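Peptidoglycan D,D-transpeptidase MrdA (Pseudomonas aeruginosa, PDB 7KIS) probably cross-links the peptidoglycan of the cell wall as a D,D-transpeptidase, and is a penicillin-binding protein captured here in complex with a diazabicyclooctane inhibitor. Local coordinates at residues V318-L322 and M418-A422; A332-A336 and F404-F408; F389-H394 and T445-I450; I398-H402 and M426-E430; T466-A470 and F568-A572. One frame throughout, in Å; residues are numbered along the deposited sequence.

Contact 1. Residues V318-L322 and M418-A422; sequences VLRGL and MFGEA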
# COMPACT_ATOMS: atom_id res chain seq x y z
N VAL A 318 4.53 -5.76 1.12
CA VAL A 318 4.01 -4.44 0.81
C VAL A 318 4.76 -3.83 -0.36
O VAL A 318 4.16 -3.21 -1.25
CB VAL A 318 4.09 -3.53 2.06
CG1 VAL A 318 3.82 -2.08 1.68
CG2 VAL A 318 3.11 -4.00 3.12
N LEU A 319 6.08 -4.02 -0.41
CA LEU A 319 6.93 -3.33 -1.38
C LEU A 319 7.27 -4.17 -2.59
O LEU A 319 7.27 -3.66 -3.72
CB LEU A 319 8.23 -2.88 -0.70
CG LEU A 319 8.03 -1.96 0.51
CD1 LEU A 319 9.36 -1.35 0.94
CD2 LEU A 319 7.02 -0.87 0.18
N ARG A 320 7.57 -5.46 -2.40
CA ARG A 320 7.96 -6.34 -3.49
C ARG A 320 6.94 -7.44 -3.74
O ARG A 320 7.21 -8.35 -4.53
CB ARG A 320 9.34 -6.93 -3.22
CG ARG A 320 10.41 -5.88 -2.97
CD ARG A 320 11.70 -6.49 -2.47
NE ARG A 320 12.65 -5.47 -2.03
CZ ARG A 320 12.70 -5.00 -0.78
NH1 ARG A 320 11.88 -5.46 0.14
NH2 ARG A 320 13.59 -4.06 -0.47
N GLY A 321 5.78 -7.38 -3.09
CA GLY A 321 4.72 -8.32 -3.38
C GLY A 321 3.77 -7.77 -4.43
O GLY A 321 3.00 -6.84 -4.15
N LEU A 322 3.82 -8.32 -5.63
CA LEU A 322 3.06 -7.82 -6.77
C LEU A 322 1.91 -8.77 -7.07
O LEU A 322 2.13 -9.96 -7.29
CB LEU A 322 3.97 -7.64 -7.98
CG LEU A 322 5.18 -6.76 -7.66
CD1 LEU A 322 6.48 -7.56 -7.74
CD2 LEU A 322 5.24 -5.55 -8.58
N MET A 418 10.41 4.70 0.74
CA MET A 418 10.31 3.26 0.93
C MET A 418 11.38 2.57 0.09
O MET A 418 11.36 2.67 -1.14
CB MET A 418 8.91 2.75 0.57
CG MET A 418 7.86 3.10 1.61
SD MET A 418 6.25 2.36 1.28
CE MET A 418 5.26 3.10 2.58
N PHE A 419 12.30 1.88 0.76
CA PHE A 419 13.44 1.28 0.07
C PHE A 419 13.03 0.03 -0.68
O PHE A 419 12.42 -0.88 -0.11
CB PHE A 419 14.57 0.95 1.05
CG PHE A 419 15.74 0.28 0.38
CD1 PHE A 419 16.55 1.00 -0.49
CD2 PHE A 419 16.00 -1.06 0.58
CE1 PHE A 419 17.62 0.39 -1.12
CE2 PHE A 419 17.07 -1.68 -0.06
CZ PHE A 419 17.88 -0.95 -0.91
N GLY A 420 13.37 -0.02 -1.97
CA GLY A 420 13.14 -1.21 -2.76
C GLY A 420 11.70 -1.43 -3.15
O GLY A 420 11.27 -2.59 -3.26
N GLU A 421 10.94 -0.36 -3.36
CA GLU A 421 9.56 -0.50 -3.78
C GLU A 421 9.51 -0.95 -5.23
O GLU A 421 10.10 -0.31 -6.11
CB GLU A 421 8.82 0.82 -3.60
CG GLU A 421 7.31 0.69 -3.44
CD GLU A 421 6.58 2.01 -3.63
OE1 GLU A 421 5.48 2.01 -4.22
OE2 GLU A 421 7.12 3.05 -3.19
N ALA A 422 8.81 -2.06 -5.49
CA ALA A 422 8.69 -2.56 -6.85
C ALA A 422 7.79 -1.64 -7.65
O ALA A 422 6.80 -1.12 -7.15
CB ALA A 422 8.14 -3.99 -6.84
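Leu-319 is the side chain around which the two segments close. With chi1 at m and chi2 at t, its two methyls separate: CD2 meets Met-418 SD at 3.5 Å, whereas CD1 lies 3.3 Å from Phe-419 O. Met-418 reaches it in an extended form (m, t, t), its CA-to-CB bond aimed at segment 318-322. Beyond the leucine, Arg-320 is also stretched out (m, t, t) and lays its guanidinium along the turn, with Gly-420 O over one face. The distances from Arg-320 NE to Gly-420 O and from Arg-320 NH2 to Phe-419 O are both 3.4 Å, but the angles are too poor for hydrogen bonds, so this is a polar approach without a hydrogen bond. The one bond across is backbone to backbone: Ala-422 N donates to Leu-319 O at 2.8 Å and 164°. Next to it, Ala-422 CB takes Leu-322 CD2 at 3.7 Å. The carboxylate of Glu-421 turns to the backbone NH groups of Val-414 and Ala-415, and Met-283 of strand 280-286 touches both Leu-319 and Met-418. Residues Met-418 to Glu-421 form a classic type II beta turn with glycine in its third position: Gly-420 has phi/psi 75/32, and a CB there would sit 2.2 Å from Arg-320 NH2. The turn docks on the end of helix 317-320, beside the sheet of the transpeptidase domain.

Contact 2. Residues A332-A336 and F404-F408; sequences AVALA and FMSRF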
# COMPACT_ATOMS: atom_id res chain seq x y z
N ALA A 332 -11.43 3.13 -10.07
CA ALA A 332 -10.52 3.93 -10.88
C ALA A 332 -10.78 3.73 -12.37
O ALA A 332 -10.67 4.68 -13.16
CB ALA A 332 -9.07 3.58 -10.54
N VAL A 333 -11.13 2.51 -12.78
CA VAL A 333 -11.48 2.27 -14.18
C VAL A 333 -12.74 3.03 -14.55
O VAL A 333 -12.85 3.59 -15.65
CB VAL A 333 -11.62 0.76 -14.44
CG1 VAL A 333 -11.95 0.49 -15.89
CG2 VAL A 333 -10.35 0.03 -14.03
N ALA A 334 -13.72 3.07 -13.64
CA ALA A 334 -14.94 3.82 -13.89
C ALA A 334 -14.64 5.30 -14.08
O ALA A 334 -15.22 5.96 -14.95
CB ALA A 334 -15.94 3.61 -12.75
N LEU A 335 -13.73 5.85 -13.26
CA LEU A 335 -13.34 7.24 -13.43
C LEU A 335 -12.59 7.46 -14.73
O LEU A 335 -12.65 8.55 -15.31
CB LEU A 335 -12.48 7.68 -12.24
CG LEU A 335 -13.24 8.02 -10.95
CD1 LEU A 335 -12.27 8.41 -9.85
CD2 LEU A 335 -14.25 9.12 -11.20
N ALA A 336 -11.86 6.44 -15.21
CA ALA A 336 -11.20 6.55 -16.50
C ALA A 336 -12.22 6.65 -17.63
O ALA A 336 -12.04 7.45 -18.56
CB ALA A 336 -10.28 5.35 -16.72
N PHE A 404 -4.63 6.74 -17.74
CA PHE A 404 -5.40 7.16 -16.58
C PHE A 404 -4.97 6.42 -15.32
O PHE A 404 -4.77 7.03 -14.27
CB PHE A 404 -6.89 6.97 -16.84
CG PHE A 404 -7.78 7.74 -15.90
CD1 PHE A 404 -8.12 7.22 -14.66
CD2 PHE A 404 -8.26 8.99 -16.25
CE1 PHE A 404 -8.93 7.92 -13.79
CE2 PHE A 404 -9.07 9.70 -15.39
CZ PHE A 404 -9.41 9.16 -14.16
N MET A 405 -4.83 5.10 -15.41
CA MET A 405 -4.40 4.32 -14.25
C MET A 405 -2.96 4.63 -13.86
O MET A 405 -2.57 4.35 -12.72
CB MET A 405 -4.57 2.83 -14.52
CG MET A 405 -5.98 2.43 -14.93
SD MET A 405 -7.20 2.76 -13.64
CE MET A 405 -6.88 1.40 -12.51
N SER A 406 -2.17 5.19 -14.77
CA SER A 406 -0.82 5.62 -14.40
C SER A 406 -0.87 6.86 -13.52
O SER A 406 -0.11 6.96 -12.55
CB SER A 406 0.01 5.89 -15.66
OG SER A 406 1.39 5.78 -15.37
N ARG A 407 -1.75 7.81 -13.83
CA ARG A 407 -1.90 8.99 -13.00
C ARG A 407 -2.40 8.65 -11.61
O ARG A 407 -2.32 9.49 -10.70
CB ARG A 407 -2.85 10.00 -13.67
CG ARG A 407 -2.45 10.34 -15.10
CD ARG A 407 -2.69 11.80 -15.43
NE ARG A 407 -4.06 12.22 -15.16
CZ ARG A 407 -5.03 12.24 -16.07
NH1 ARG A 407 -4.77 11.85 -17.31
NH2 ARG A 407 -6.24 12.64 -15.74
N PHE A 408 -2.93 7.44 -11.41
CA PHE A 408 -3.32 6.95 -10.10
C PHE A 408 -2.17 6.28 -9.36
O PHE A 408 -2.35 5.88 -8.20
CB PHE A 408 -4.48 5.96 -10.23
CG PHE A 408 -5.83 6.56 -9.95
CD1 PHE A 408 -6.41 7.44 -10.85
CD2 PHE A 408 -6.52 6.25 -8.79
CE1 PHE A 408 -7.65 8.00 -10.59
CE2 PHE A 408 -7.76 6.80 -8.53
CZ PHE A 408 -8.32 7.68 -9.43
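Phe-404 opens the second segment with its ring laid against the helix opposite. Ala-336 CA stands 3.5 Å from the centroid of that ring and only 8° off its normal, a CH-pi contact over the face, and Ala-336 CB comes to 3.5 Å from Phe-404 CD1. The far end of the ring slots beside Leu-335, with Phe-404 CE1 3.9 Å from Leu-335 CB and Phe-404 CZ 3.5 Å from Leu-335 O. Met-405 follows. Its CA-to-CB bond runs sideways, but an all-m side chain folds back until its CE lies 3.7 Å from Ala-332 CB and 4.0 Å from Val-333 CG2. The surface it meets belongs to helix 330-340, which continues from the SxxK motif begun by Ser-327, the predicted acyl-ester serine; the Val-333 side chain is about 9 Å from that of Ser-327. In penicillin-binding transpeptidases the lysine of this motif, here Lys-330, lies at the start of the helix. Locally, the small Ala-332 and Ala-336 let the aromatic ring approach the backbone, Phe-404 CE1 lying 3.7 Å from Ala-332 O. Phe-408 N makes weak bonds, at 3.4 Å each, to Phe-404 O and to Met-405 O. The ring of Phe-408 turns back to the interface, with Ala-332 CB 4.2 Å from its centroid and 16° off the normal, while Leu-335 CD1 meets its edge, 4.0 Å from Phe-408 CZ.

Contact 3. Residues F389-H394 and T445-I450; sequences FYDLAH and TLILGI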
# COMPACT_ATOMS: atom_id res chain seq x y z
N PHE A 389 -17.56 -3.25 -16.88
CA PHE A 389 -16.19 -2.80 -17.07
C PHE A 389 -15.52 -3.48 -18.26
O PHE A 389 -14.56 -2.92 -18.80
CB PHE A 389 -15.39 -3.03 -15.79
CG PHE A 389 -15.91 -2.26 -14.61
CD1 PHE A 389 -16.88 -2.79 -13.79
CD2 PHE A 389 -15.44 -0.98 -14.34
CE1 PHE A 389 -17.37 -2.08 -12.71
CE2 PHE A 389 -15.93 -0.26 -13.27
CZ PHE A 389 -16.90 -0.81 -12.45
N TYR A 390 -16.00 -4.65 -18.67
CA TYR A 390 -15.66 -5.17 -19.99
C TYR A 390 -16.06 -4.17 -21.07
O TYR A 390 -15.27 -3.85 -21.96
CB TYR A 390 -16.35 -6.51 -20.23
CG TYR A 390 -15.77 -7.69 -19.48
CD1 TYR A 390 -14.42 -7.73 -19.12
CD2 TYR A 390 -16.57 -8.78 -19.14
CE1 TYR A 390 -13.90 -8.82 -18.44
CE2 TYR A 390 -16.05 -9.86 -18.46
CZ TYR A 390 -14.72 -9.88 -18.11
OH TYR A 390 -14.21 -10.96 -17.44
N ASP A 391 -17.30 -3.68 -20.99
CA ASP A 391 -17.80 -2.73 -21.97
C ASP A 391 -17.10 -1.37 -21.83
O ASP A 391 -16.82 -0.71 -22.84
CB ASP A 391 -19.31 -2.58 -21.81
CG ASP A 391 -19.90 -1.57 -22.77
OD1 ASP A 391 -20.11 -1.92 -23.95
OD2 ASP A 391 -20.17 -0.43 -22.34
N LEU A 392 -16.83 -0.95 -20.60
CA LEU A 392 -16.17 0.34 -20.39
C LEU A 392 -14.75 0.33 -20.95
O LEU A 392 -14.34 1.27 -21.64
CB LEU A 392 -16.17 0.70 -18.90
CG LEU A 392 -15.77 2.12 -18.51
CD1 LEU A 392 -16.58 2.58 -17.30
CD2 LEU A 392 -14.28 2.23 -18.23
N ALA A 393 -13.99 -0.72 -20.64
CA ALA A 393 -12.61 -0.81 -21.13
C ALA A 393 -12.56 -0.88 -22.65
O ALA A 393 -11.60 -0.40 -23.25
CB ALA A 393 -11.91 -2.02 -20.51
N HIS A 394 -13.57 -1.48 -23.27
CA HIS A 394 -13.60 -1.56 -24.73
C HIS A 394 -13.75 -0.18 -25.35
O HIS A 394 -12.94 0.22 -26.20
CB HIS A 394 -14.73 -2.48 -25.18
CG HIS A 394 -14.70 -2.82 -26.63
ND1 HIS A 394 -13.60 -3.41 -27.23
CD2 HIS A 394 -15.62 -2.66 -27.61
CE1 HIS A 394 -13.85 -3.59 -28.52
NE2 HIS A 394 -15.07 -3.14 -28.77
N THR A 445 -7.63 -5.73 -23.44
CA THR A 445 -8.09 -4.54 -22.73
C THR A 445 -9.26 -4.84 -21.80
O THR A 445 -9.39 -4.21 -20.75
CB THR A 445 -8.48 -3.44 -23.73
OG1 THR A 445 -7.49 -3.36 -24.76
CG2 THR A 445 -8.58 -2.09 -23.03
N LEU A 446 -10.11 -5.80 -22.17
CA LEU A 446 -11.28 -6.09 -21.35
C LEU A 446 -10.90 -6.72 -20.02
O LEU A 446 -11.51 -6.42 -18.99
CB LEU A 446 -12.24 -7.01 -22.12
CG LEU A 446 -12.42 -6.71 -23.61
CD1 LEU A 446 -13.38 -7.70 -24.24
CD2 LEU A 446 -12.90 -5.28 -23.82
N ILE A 447 -9.90 -7.61 -20.02
CA ILE A 447 -9.45 -8.20 -18.76
C ILE A 447 -8.83 -7.13 -17.87
O ILE A 447 -8.84 -7.26 -16.64
CB ILE A 447 -8.47 -9.36 -19.03
CG1 ILE A 447 -7.17 -8.85 -19.67
CG2 ILE A 447 -9.13 -10.41 -19.91
CD1 ILE A 447 -6.31 -9.94 -20.26
N LEU A 448 -8.28 -6.07 -18.46
CA LEU A 448 -7.73 -4.98 -17.66
C LEU A 448 -8.83 -4.13 -17.03
O LEU A 448 -8.63 -3.55 -15.96
CB LEU A 448 -6.82 -4.11 -18.52
CG LEU A 448 -5.35 -4.54 -18.56
CD1 LEU A 448 -4.59 -3.76 -19.61
CD2 LEU A 448 -4.71 -4.37 -17.20
N GLY A 449 -10.00 -4.05 -17.68
CA GLY A 449 -11.11 -3.30 -17.12
C GLY A 449 -11.58 -3.82 -15.78
O GLY A 449 -12.20 -3.07 -15.02
N ILE A 450 -11.30 -5.08 -15.47
CA ILE A 450 -11.62 -5.66 -14.18
C ILE A 450 -10.35 -6.00 -13.40
O ILE A 450 -10.39 -6.78 -12.45
CB ILE A 450 -12.55 -6.87 -14.32
CG1 ILE A 450 -11.87 -7.99 -15.10
CG2 ILE A 450 -13.85 -6.47 -14.99
CD1 ILE A 450 -12.64 -9.29 -15.09
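Close backbone approach dominates this helix crossing. The short axes of 389-394 and 445-449 come within 7.5 Å at an angle of 125°, and the nearest CA pairs are Tyr-390 with Leu-446 (4.7 Å) and Ala-393 with Gly-449 (5.0 Å). Small residues permit it: Ala-393 CB rests 3.7 Å from Gly-449 CA and 3.3 Å from Thr-445 O, and a CB on Gly-449 would fall 2.4 Å from Phe-389 O. Apolar side-chain contacts flank the crossing. Tyr-390 CD1 meets Leu-446 CB at 3.8 Å, Tyr-390 CE1 meets Ile-450 CD1 at 3.6 Å, and Phe-389 CB meets Ile-450 CG2 at 3.9 Å. The polar ends find partners outside the two segments: Thr-445 OG1 is hydrogen-bonded to Trp-440 NE1, and Tyr-390 OH makes a weak bond to Arg-365 O. Ligand contact comes last: Tyr-390 and Ile-450 both touch the bound inhibitor, and the Ile-450 side chain is about 5 Å from that of Ser-327, so the crossing forms part of the pocket wall. Around it, helix 330-340 packs on Phe-389 and Ile-450 through Lys-330, helix 398-407 meets Thr-445 and Leu-448, and Tyr-355 of strand 354-355 touches Tyr-390, His-394 and Leu-446.

Contact 4. Residues I398-H402 and M426-E430; sequences IDRLH and MPSRE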
# COMPACT_ATOMS: atom_id res chain seq x y z
N ILE A 398 -6.95 0.93 -24.53
CA ILE A 398 -5.85 0.76 -23.58
C ILE A 398 -4.90 1.96 -23.61
O ILE A 398 -4.17 2.20 -22.65
CB ILE A 398 -5.09 -0.56 -23.84
CG1 ILE A 398 -4.28 -0.93 -22.60
CG2 ILE A 398 -4.18 -0.43 -25.04
CD1 ILE A 398 -5.03 -0.73 -21.30
N ASP A 399 -4.92 2.72 -24.70
CA ASP A 399 -4.08 3.91 -24.77
C ASP A 399 -4.48 4.94 -23.71
O ASP A 399 -3.63 5.53 -23.05
CB ASP A 399 -4.17 4.53 -26.17
CG ASP A 399 -3.39 3.75 -27.21
OD1 ASP A 399 -2.35 3.14 -26.86
OD2 ASP A 399 -3.80 3.76 -28.39
N ARG A 400 -5.79 5.16 -23.55
CA ARG A 400 -6.28 6.12 -22.57
C ARG A 400 -6.58 5.46 -21.23
O ARG A 400 -6.82 6.17 -20.25
CB ARG A 400 -7.54 6.81 -23.09
CG ARG A 400 -7.39 7.51 -24.43
CD ARG A 400 -8.71 8.15 -24.86
NE ARG A 400 -9.81 7.19 -24.89
CZ ARG A 400 -11.04 7.48 -25.30
NH1 ARG A 400 -11.34 8.70 -25.72
NH2 ARG A 400 -11.99 6.54 -25.30
N LEU A 401 -6.58 4.12 -21.17
CA LEU A 401 -6.72 3.43 -19.90
C LEU A 401 -5.40 3.39 -19.14
O LEU A 401 -5.34 3.79 -17.97
CB LEU A 401 -7.27 2.01 -20.12
CG LEU A 401 -7.39 1.10 -18.89
CD1 LEU A 401 -8.26 1.77 -17.83
CD2 LEU A 401 -7.97 -0.26 -19.26
N HIS A 402 -4.34 2.90 -19.79
CA HIS A 402 -3.03 2.88 -19.16
C HIS A 402 -2.59 4.28 -18.73
O HIS A 402 -1.92 4.43 -17.71
CB HIS A 402 -2.00 2.27 -20.11
CG HIS A 402 -0.60 2.77 -19.90
ND1 HIS A 402 0.28 2.20 -19.00
CD2 HIS A 402 0.07 3.80 -20.48
CE1 HIS A 402 1.43 2.84 -19.04
NE2 HIS A 402 1.33 3.82 -19.92
N MET A 426 1.70 -1.54 -15.27
CA MET A 426 0.45 -1.10 -15.90
C MET A 426 0.63 -1.25 -17.40
O MET A 426 1.22 -0.37 -18.04
CB MET A 426 0.10 0.34 -15.53
CG MET A 426 -1.27 0.78 -16.00
SD MET A 426 -2.49 -0.55 -15.88
CE MET A 426 -3.80 0.08 -16.92
N PRO A 427 0.16 -2.35 -17.99
CA PRO A 427 0.53 -2.65 -19.38
C PRO A 427 -0.03 -1.64 -20.37
O PRO A 427 -1.12 -1.09 -20.20
CB PRO A 427 -0.07 -4.04 -19.62
CG PRO A 427 -1.16 -4.17 -18.61
CD PRO A 427 -0.70 -3.39 -17.41
N SER A 428 0.75 -1.40 -21.42
CA SER A 428 0.40 -0.47 -22.48
C SER A 428 0.72 -1.15 -23.80
O SER A 428 1.26 -2.26 -23.85
CB SER A 428 1.13 0.86 -22.32
OG SER A 428 2.28 0.93 -23.14
N ARG A 429 0.40 -0.46 -24.91
CA ARG A 429 0.74 -1.01 -26.22
C ARG A 429 2.25 -1.00 -26.46
O ARG A 429 2.77 -1.89 -27.14
CB ARG A 429 0.02 -0.23 -27.32
CG ARG A 429 0.27 -0.75 -28.73
CD ARG A 429 -0.56 -0.02 -29.77
NE ARG A 429 -1.84 0.45 -29.25
CZ ARG A 429 -2.99 -0.21 -29.39
NH1 ARG A 429 -4.10 0.30 -28.89
NH2 ARG A 429 -3.02 -1.37 -30.03
N GLU A 430 2.96 -0.02 -25.90
CA GLU A 430 4.41 0.02 -26.06
C GLU A 430 5.12 -1.05 -25.25
O GLU A 430 6.15 -1.58 -25.69
CB GLU A 430 4.93 1.41 -25.68
CG GLU A 430 4.10 2.57 -26.21
CD GLU A 430 4.32 2.85 -27.69
OE1 GLU A 430 4.31 1.90 -28.50
OE2 GLU A 430 4.49 4.04 -28.04
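His-402 lays one face of its imidazole over Ser-428, whose CB stands 3.5 Å from the ring centroid and 9° off the normal, a CH-pi contact. At the ring edge, His-402 ND1 donates to Met-426 O at 2.9 Å, although the 130° angle makes this bond weak. Met-426 in turn sends its CE to 4.2 Å from Leu-401 CG. One helical turn before the histidine, Ile-398 CG1 approaches Pro-427 O at 4.0 Å; this isoleucine and Pro-427 also touch Leu-448 of helix 443-449, which marks the inner side. The outer side is charged: Asp-399 OD2 and Arg-429 NH1 form a long salt bridge of 3.5 Å between two exposed residues. The segment 426-429 thus runs along the first turn of helix 398-407 and then starts a helix of its own. Ser-428 is its N-cap, OG accepting from Glu-430 N at 3.0 Å, the usual serine capping of a helix start, here of helix 429-435 in the transpeptidase domain.

Contact 5. Residues T466-A470 and F568-A572; sequences TALLA and FVGFA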
# COMPACT_ATOMS: atom_id res chain seq x y z
N THR A 466 -6.46 4.16 -2.92
CA THR A 466 -7.57 4.32 -1.99
C THR A 466 -7.55 5.70 -1.34
O THR A 466 -8.60 6.34 -1.20
CB THR A 466 -7.53 3.23 -0.92
OG1 THR A 466 -7.16 1.98 -1.53
CG2 THR A 466 -8.88 3.09 -0.26
N ALA A 467 -6.37 6.17 -0.93
CA ALA A 467 -6.25 7.52 -0.41
C ALA A 467 -6.57 8.56 -1.47
O ALA A 467 -7.10 9.63 -1.16
CB ALA A 467 -4.85 7.75 0.16
N LEU A 468 -6.25 8.26 -2.74
CA LEU A 468 -6.54 9.19 -3.82
C LEU A 468 -8.04 9.37 -4.02
O LEU A 468 -8.51 10.49 -4.22
CB LEU A 468 -5.88 8.69 -5.11
CG LEU A 468 -5.20 9.72 -6.01
CD1 LEU A 468 -4.51 10.80 -5.19
CD2 LEU A 468 -4.21 9.01 -6.91
N LEU A 469 -8.80 8.27 -3.97
CA LEU A 469 -10.25 8.38 -4.07
C LEU A 469 -10.83 9.12 -2.87
O LEU A 469 -11.86 9.79 -2.99
CB LEU A 469 -10.87 6.99 -4.19
CG LEU A 469 -10.56 6.25 -5.49
CD1 LEU A 469 -10.85 4.76 -5.36
CD2 LEU A 469 -11.34 6.85 -6.65
N ALA A 470 -10.19 9.00 -1.70
CA ALA A 470 -10.62 9.74 -0.53
C ALA A 470 -10.24 11.22 -0.62
O ALA A 470 -10.97 12.07 -0.11
CB ALA A 470 -10.02 9.12 0.73
N PHE A 568 -9.29 -6.19 -0.33
CA PHE A 568 -10.30 -5.20 0.03
C PHE A 568 -9.61 -3.88 0.35
O PHE A 568 -8.73 -3.85 1.21
CB PHE A 568 -11.15 -5.66 1.21
CG PHE A 568 -12.38 -4.82 1.45
CD1 PHE A 568 -12.30 -3.63 2.16
CD2 PHE A 568 -13.61 -5.22 0.98
CE1 PHE A 568 -13.43 -2.86 2.38
CE2 PHE A 568 -14.74 -4.46 1.20
CZ PHE A 568 -14.65 -3.28 1.90
N VAL A 569 -10.01 -2.82 -0.33
CA VAL A 569 -9.56 -1.47 -0.03
C VAL A 569 -10.76 -0.68 0.49
O VAL A 569 -11.91 -1.10 0.39
CB VAL A 569 -8.92 -0.78 -1.25
CG1 VAL A 569 -7.91 -1.70 -1.91
CG2 VAL A 569 -10.00 -0.36 -2.25
N GLY A 570 -10.47 0.49 1.06
CA GLY A 570 -11.54 1.35 1.55
C GLY A 570 -11.07 2.51 2.41
O GLY A 570 -10.04 2.42 3.07
N PHE A 571 -11.84 3.60 2.40
CA PHE A 571 -11.57 4.74 3.26
C PHE A 571 -12.80 5.06 4.10
O PHE A 571 -13.93 4.73 3.74
CB PHE A 571 -11.14 5.97 2.45
CG PHE A 571 -12.11 6.39 1.38
CD1 PHE A 571 -13.07 7.35 1.64
CD2 PHE A 571 -12.03 5.84 0.11
CE1 PHE A 571 -13.96 7.74 0.65
CE2 PHE A 571 -12.91 6.23 -0.88
CZ PHE A 571 -13.88 7.18 -0.61
N ALA A 572 -12.56 5.71 5.24
CA ALA A 572 -13.62 5.99 6.20
C ALA A 572 -13.20 7.15 7.09
O ALA A 572 -12.00 7.35 7.29
CB ALA A 572 -13.94 4.75 7.04
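Thr-466 makes the first and broadest contact, with 84 Å² of its surface buried by the strand. Its OG1 sits 3.3 Å from Val-569 CB, and its CG2 lies 3.3 Å from Gly-570 N; the hydroxyl is engaged with Leu-462 O of its own helix, so it meets the strand by packing. Gly-570 brings the backbones to 6.1 Å, CA to CA with Thr-466. Ala-467 points away and Leu-468 is out of reach, as expected for the far side of a helix. Leu-469 returns to the interface, its CB 4.0 Å from Phe-571 CE2. One turn after the threonine, Ala-470 lies over the face of the Phe-571 ring: its CB is 3.8 Å from the centroid and 24° off the normal, a CH-pi contact, with Phe-571 CG 3.5 Å away. Along the strand Val-569 and Phe-571 aim their CA-to-CB bonds at the helix, while Ala-572 turns its CB away and, like Phe-568, touches helix 591-607. The axes approach to 7.8 Å at 33°. Backbone bonds tie Val-569 to Lys-538 in the neighbouring strand 536-541, which carries the KSG form of the family's K(S/T)G motif. Helices packed on both faces of a five-stranded antiparallel sheet are the signature of the penicillin-binding transpeptidase fold, and helix 459-470 forms part of the layer on one face.

In the fold
Contacts 2, 3 and 5 are buried, whereas contacts 1 and 4 are partly buried, and contact 4 reaches the surface. Their chemistry follows: the first group relies on alanine, glycine and aromatic packing, and the hydrogen bonds and the salt bridge between segments occur in the second. Contacts 2 and 4 share helix 398-407, with Met-405 CB 3.7 Å from Met-426 CE. Contact 3 joins both, through Leu-392 on Val-333 and Leu-448 on Ile-398, making one helical cluster with centres 11 to 12 Å apart. Contact 5 ties that cluster to the sheet, Leu-469 touching Leu-335 and Phe-408. Contact 1 adjoins contact 4 in sequence, yet their centres lie 22 Å apart.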